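Local coordinates for PlyP35 (Listeria phage P35, PDB 6S3Y), which probably binds the Listeria cell wall through two SH3-like domains in the C-terminal part of a phage endolysin, at residues A[85-90]-A[97-102]. Numbering follows the deposited sequence.
Sequences HAFCWD and GDFINL
Strands 78-89 and 99-103 form an antiparallel beta hairpin, in which Ala86 faces Leu102 and Cys88 faces Ile100 as hydrogen-bonded pairs. The Ala86 N to Leu102 O bond measures 2.9 Å and is nearly straight. Beyond the strand ends, Asp90 N continues the pattern with a 2.8 Å bond to Asp98 O. Asp90 OD1 also accepts a weak bond from Asp98 N.

Phe87, Trp89 and Phe99 form an aromatic cluster on one face. The Phe99 ring turns its edge to the face of Phe87 in an offset edge-to-face pair, planes at 83°. Phe99 CD1 comes within 3.6 Å of Phe87 CE1. Trp89 CD1 meets Phe99 CB at 3.5 Å. Tyr63 adds a further edge-to-face partner to Phe87. Near Phe87, Asn101 ND2 lies over the centre of the His85 ring. CG of Asn101 is anti to its backbone N (chi1 -178°), which carries the amide toward His85.

On the other face, Cys88 SG rests against Ile100 CB and Leu102 CD1, 3.9 Å from each. Leu120 and Phe129 also touch this face.

The Asp90 and Asp98 carboxylates come close, with their OD2 atoms 4.5 Å apart. Lys127 forms salt bridges to both, and Arg125 one to Asp98. These cations probably offset the repulsion. The turn end thus combines hydrogen bonds with salt bridges, while the strands further along pair by backbone bonds and apolar contact.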
# COMPACT_ATOMS: atom_id res chain seq x y z
N HIS A 85 -1.14 -5.19 3.67
CA HIS A 85 -1.98 -5.63 2.51
C HIS A 85 -1.75 -4.63 1.39
O HIS A 85 -1.16 -3.55 1.64
CB HIS A 85 -3.47 -5.76 2.87
CG HIS A 85 -4.23 -4.47 2.88
ND1 HIS A 85 -4.61 -3.86 4.06
CD2 HIS A 85 -4.69 -3.67 1.88
CE1 HIS A 85 -5.30 -2.76 3.79
NE2 HIS A 85 -5.34 -2.62 2.47
N ALA A 86 -2.15 -4.98 0.18
CA ALA A 86 -2.04 -4.09 -0.99
C ALA A 86 -3.43 -3.89 -1.57
O ALA A 86 -4.45 -4.32 -0.95
CB ALA A 86 -1.06 -4.69 -1.96
N PHE A 87 -3.50 -3.27 -2.74
CA PHE A 87 -4.76 -2.99 -3.46
C PHE A 87 -4.50 -3.22 -4.95
O PHE A 87 -3.34 -3.04 -5.38
CB PHE A 87 -5.21 -1.55 -3.27
CG PHE A 87 -5.91 -1.24 -1.97
CD1 PHE A 87 -7.02 -1.94 -1.57
CD2 PHE A 87 -5.46 -0.18 -1.18
CE1 PHE A 87 -7.69 -1.60 -0.41
CE2 PHE A 87 -6.14 0.15 -0.02
CZ PHE A 87 -7.24 -0.56 0.38
N CYS A 88 -5.56 -3.54 -5.70
CA CYS A 88 -5.60 -3.25 -7.16
C CYS A 88 -6.88 -2.49 -7.46
O CYS A 88 -7.90 -2.61 -6.69
CB CYS A 88 -5.46 -4.52 -8.00
SG CYS A 88 -6.70 -5.77 -7.60
N TRP A 89 -6.85 -1.68 -8.53
CA TRP A 89 -7.94 -0.75 -8.85
C TRP A 89 -8.42 -0.99 -10.29
O TRP A 89 -7.58 -1.31 -11.15
CB TRP A 89 -7.43 0.69 -8.71
CG TRP A 89 -7.16 1.15 -7.30
CD1 TRP A 89 -7.98 1.86 -6.50
CD2 TRP A 89 -5.91 1.02 -6.59
NE1 TRP A 89 -7.35 2.17 -5.33
CE2 TRP A 89 -6.08 1.68 -5.36
CE3 TRP A 89 -4.67 0.43 -6.87
CZ2 TRP A 89 -5.07 1.75 -4.40
CZ3 TRP A 89 -3.66 0.51 -5.93
CH2 TRP A 89 -3.86 1.16 -4.72
N ASP A 90 -9.69 -0.71 -10.55
CA ASP A 90 -10.24 -0.92 -11.92
C ASP A 90 -9.90 0.28 -12.79
O ASP A 90 -10.30 0.27 -13.93
CB ASP A 90 -11.73 -1.20 -11.89
CG ASP A 90 -12.63 -0.04 -11.59
OD1 ASP A 90 -12.16 0.98 -11.04
OD2 ASP A 90 -13.82 -0.20 -11.87
N GLY A 97 -13.34 4.12 -6.87
CA GLY A 97 -13.91 3.26 -7.92
C GLY A 97 -14.03 1.84 -7.38
O GLY A 97 -14.32 1.67 -6.17
N ASP A 98 -13.80 0.85 -8.21
CA ASP A 98 -13.82 -0.57 -7.80
C ASP A 98 -12.36 -0.95 -7.47
O ASP A 98 -11.49 -0.85 -8.35
CB ASP A 98 -14.49 -1.39 -8.90
CG ASP A 98 -14.97 -2.76 -8.46
OD1 ASP A 98 -14.88 -3.06 -7.27
OD2 ASP A 98 -15.41 -3.52 -9.33
N PHE A 99 -12.10 -1.30 -6.21
CA PHE A 99 -10.75 -1.71 -5.78
C PHE A 99 -10.90 -2.97 -4.93
O PHE A 99 -11.94 -3.15 -4.29
CB PHE A 99 -10.02 -0.56 -5.09
CG PHE A 99 -10.65 -0.07 -3.81
CD1 PHE A 99 -10.39 -0.70 -2.60
CD2 PHE A 99 -11.53 1.00 -3.80
CE1 PHE A 99 -10.93 -0.22 -1.42
CE2 PHE A 99 -12.11 1.45 -2.62
CZ PHE A 99 -11.79 0.86 -1.43
N ILE A 100 -9.86 -3.79 -4.94
CA ILE A 100 -9.80 -5.09 -4.20
C ILE A 100 -8.62 -5.03 -3.23
O ILE A 100 -7.51 -4.68 -3.67
CB ILE A 100 -9.69 -6.26 -5.19
CG1 ILE A 100 -10.86 -6.26 -6.20
CG2 ILE A 100 -9.56 -7.57 -4.45
CD1 ILE A 100 -10.66 -7.23 -7.36
N ASN A 101 -8.88 -5.36 -1.97
CA ASN A 101 -7.87 -5.58 -0.92
C ASN A 101 -7.14 -6.89 -1.25
O ASN A 101 -7.81 -7.94 -1.23
CB ASN A 101 -8.53 -5.59 0.47
CG ASN A 101 -7.53 -5.77 1.59
OD1 ASN A 101 -6.66 -6.63 1.49
ND2 ASN A 101 -7.62 -4.98 2.66
N LEU A 102 -5.86 -6.83 -1.61
CA LEU A 102 -5.03 -8.04 -1.84
C LEU A 102 -4.27 -8.38 -0.54
O LEU A 102 -3.47 -7.56 -0.06
CB LEU A 102 -4.08 -7.77 -3.00
CG LEU A 102 -4.75 -7.44 -4.33
CD1 LEU A 102 -3.73 -7.11 -5.41
CD2 LEU A 102 -5.62 -8.59 -4.79